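Local coordinates for DHHA1 domain protein (PDB 3KEW) that probably hydrolyses tRNA(Ala) mischarged with serine or glycine, as zinc-dependent editing domains related to alanyl-tRNA synthetase do, at residues Q101-G106 / R148-N153. Numbering follows the deposited sequence.
Sequences QHLLSG and RLIFEN. With ZN (zinc ion), chain C.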
loop_
_atom_site.group_PDB
_atom_site.type_symbol
_atom_site.label_atom_id
_atom_site.label_comp_id
_atom_site.label_asym_id
_atom_site.label_seq_id
_atom_site.Cartn_x
_atom_site.Cartn_y
_atom_site.Cartn_z
ATOM N N GLN A 101 5.225 -0.422 7.795
ATOM C CA GLN A 101 4.840 0.733 8.610
ATOM C C GLN A 101 3.699 0.431 9.580
ATOM O O GLN A 101 3.809 0.744 10.766
ATOM C CB GLN A 101 4.477 1.931 7.738
ATOM C CG GLN A 101 4.029 3.163 8.531
ATOM C CD GLN A 101 2.532 3.313 8.532
ATOM O OE1 GLN A 101 1.926 3.374 7.469
ATOM N NE2 GLN A 101 1.920 3.350 9.727
ATOM N N HIS A 102 2.615 -0.161 9.077
ATOM C CA HIS A 102 1.457 -0.522 9.916
ATOM C C HIS A 102 1.842 -1.459 11.065
ATOM O O HIS A 102 1.339 -1.331 12.191
ATOM C CB HIS A 102 0.378 -1.226 9.075
ATOM C CG HIS A 102 -0.498 -0.304 8.292
ATOM N ND1 HIS A 102 -1.872 -0.374 8.340
ATOM C CD2 HIS A 102 -0.200 0.685 7.415
ATOM C CE1 HIS A 102 -2.385 0.545 7.539
ATOM N NE2 HIS A 102 -1.392 1.200 6.966
ATOM N N LEU A 103 2.695 -2.431 10.745
ATOM C CA LEU A 103 3.170 -3.417 11.716
ATOM C C LEU A 103 3.963 -2.777 12.862
ATOM O O LEU A 103 3.668 -3.016 14.044
ATOM C CB LEU A 103 3.991 -4.507 11.010
ATOM C CG LEU A 103 4.536 -5.640 11.886
ATOM C CD1 LEU A 103 3.412 -6.415 12.570
ATOM C CD2 LEU A 103 5.413 -6.569 11.055
ATOM N N LEU A 104 4.942 -1.952 12.502
ATOM C CA LEU A 104 5.775 -1.223 13.462
ATOM C C LEU A 104 4.931 -0.309 14.330
ATOM O O LEU A 104 5.053 -0.330 15.562
ATOM C CB LEU A 104 6.843 -0.388 12.742
ATOM C CG LEU A 104 8.076 -1.090 12.181
ATOM C CD1 LEU A 104 8.907 -0.110 11.322
ATOM C CD2 LEU A 104 8.951 -1.717 13.267
ATOM N N SER A 105 4.051 0.455 13.682
ATOM C CA SER A 105 3.140 1.358 14.371
ATOM C C SER A 105 2.320 0.599 15.418
ATOM O O SER A 105 2.208 1.050 16.560
ATOM C CB SER A 105 2.220 2.060 13.363
ATOM O OG SER A 105 2.953 3.037 12.634
ATOM N N GLY A 106 1.810 -0.569 15.023
ATOM C CA GLY A 106 0.989 -1.428 15.884
ATOM C C GLY A 106 1.772 -2.039 17.027
ATOM O O GLY A 106 1.235 -2.208 18.127
ATOM N N ARG A 148 9.070 -10.870 15.176
ATOM C CA ARG A 148 8.403 -11.987 15.830
ATOM C C ARG A 148 6.999 -12.236 15.270
ATOM O O ARG A 148 6.614 -13.388 15.057
ATOM C CB ARG A 148 8.335 -11.781 17.347
ATOM C CG ARG A 148 7.819 -13.018 18.086
ATOM C CD ARG A 148 7.578 -12.764 19.545
ATOM N NE ARG A 148 6.406 -11.921 19.783
ATOM C CZ ARG A 148 5.156 -12.365 19.876
ATOM N NH1 ARG A 148 4.876 -13.653 19.730
ATOM N NH2 ARG A 148 4.172 -11.508 20.107
ATOM N N LEU A 149 6.242 -11.163 15.029
ATOM C CA LEU A 149 4.899 -11.301 14.465
ATOM C C LEU A 149 4.907 -11.636 12.967
ATOM O O LEU A 149 3.948 -12.234 12.473
ATOM C CB LEU A 149 4.016 -10.076 14.769
ATOM C CG LEU A 149 3.641 -9.828 16.234
ATOM C CD1 LEU A 149 2.827 -8.540 16.376
ATOM C CD2 LEU A 149 2.896 -11.028 16.844
ATOM N N ILE A 150 5.980 -11.268 12.255
ATOM C CA ILE A 150 6.193 -11.747 10.886
ATOM C C ILE A 150 6.242 -13.280 10.885
ATOM O O ILE A 150 5.517 -13.950 10.130
ATOM C CB ILE A 150 7.494 -11.183 10.245
ATOM C CG1 ILE A 150 7.345 -9.691 9.920
ATOM C CG2 ILE A 150 7.852 -11.965 8.968
ATOM C CD1 ILE A 150 8.605 -9.016 9.345
ATOM N N PHE A 151 7.062 -13.825 11.779
ATOM C CA PHE A 151 7.176 -15.262 11.806
ATOM C C PHE A 151 5.981 -15.956 12.469
ATOM O O PHE A 151 5.708 -17.111 12.149
ATOM C CB PHE A 151 8.569 -15.705 12.268
ATOM C CG PHE A 151 9.661 -15.281 11.313
ATOM C CD1 PHE A 151 10.596 -14.322 11.681
ATOM C CD2 PHE A 151 9.708 -15.800 10.018
ATOM C CE1 PHE A 151 11.587 -13.910 10.792
ATOM C CE2 PHE A 151 10.690 -15.398 9.120
ATOM C CZ PHE A 151 11.635 -14.452 9.508
ATOM N N GLU A 152 5.215 -15.236 13.289
ATOM C CA GLU A 152 3.929 -15.752 13.794
ATOM C C GLU A 152 2.851 -15.800 12.698
ATOM O O GLU A 152 1.850 -16.502 12.837
ATOM C CB GLU A 152 3.426 -14.930 14.981
ATOM C CG GLU A 152 4.144 -15.195 16.302
ATOM C CD GLU A 152 3.888 -16.585 16.855
ATOM O OE1 GLU A 152 2.752 -17.086 16.727
ATOM O OE2 GLU A 152 4.830 -17.173 17.428
ATOM N N ASN A 153 3.072 -15.038 11.625
ATOM C CA ASN A 153 2.226 -15.017 10.421
ATOM C C ASN A 153 0.761 -14.634 10.644
ATOM O O ASN A 153 -0.144 -15.426 10.385
ATOM C CB ASN A 153 2.329 -16.339 9.638
ATOM C CG ASN A 153 1.895 -16.197 8.187
ATOM O OD1 ASN A 153 1.537 -15.105 7.735
ATOM N ND2 ASN A 153 1.946 -17.296 7.443
HETATM ZN ZN ZN C . -1.811 3.015 5.627
HETATM O O HOH W 1 -0.391 4.099 7.109
HETATM O O HOH W 2 -3.254 3.909 7.083
HETATM O O HOH W 3 -1.968 5.144 4.506
#
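Leu103 bridges the two helices by itself, its methyls reaching two consecutive residues of 148-153. CD2 comes within 3.8 Å of Ile150 CG1, and the two side chains cross at about a right angle. CD1 lies 4.3 Å from Leu149 CB, a looser touch. With CG anti to the backbone N (chi1 -179°), the leucine fork extends straight from its helix toward the partner, where the CA atoms of Leu103 and Leu149 are 8.5 Å apart. Ile150 does not aim its CB at Leu103; its CG1 branch closes the distance. All three residues are buried, and no hydrogen bond crosses between the segments.

Polar chemistry belongs to another face of 101-106. His102 NE2 binds the zinc ion at 2.3 Å, alongside three waters, His98 and Cys195. Gln101 acts in the second shell: its OE1 accepts a short hydrogen bond of 2.5 Å from one of the zinc-bound waters, consistent with a role in positioning that water. The histidine and cysteine ligands fit the zinc site of alanyl-tRNA editing domains.

Leu206 covers both Leu103 and Ile150, while Leu190 packs on Leu103. The contact thus joins helix 88-112, which carries His98 and His102, to the C-terminal end of helix 136-152, with Ile150 also resting on Ile209 of strand 209-217 in the four-stranded antiparallel sheet.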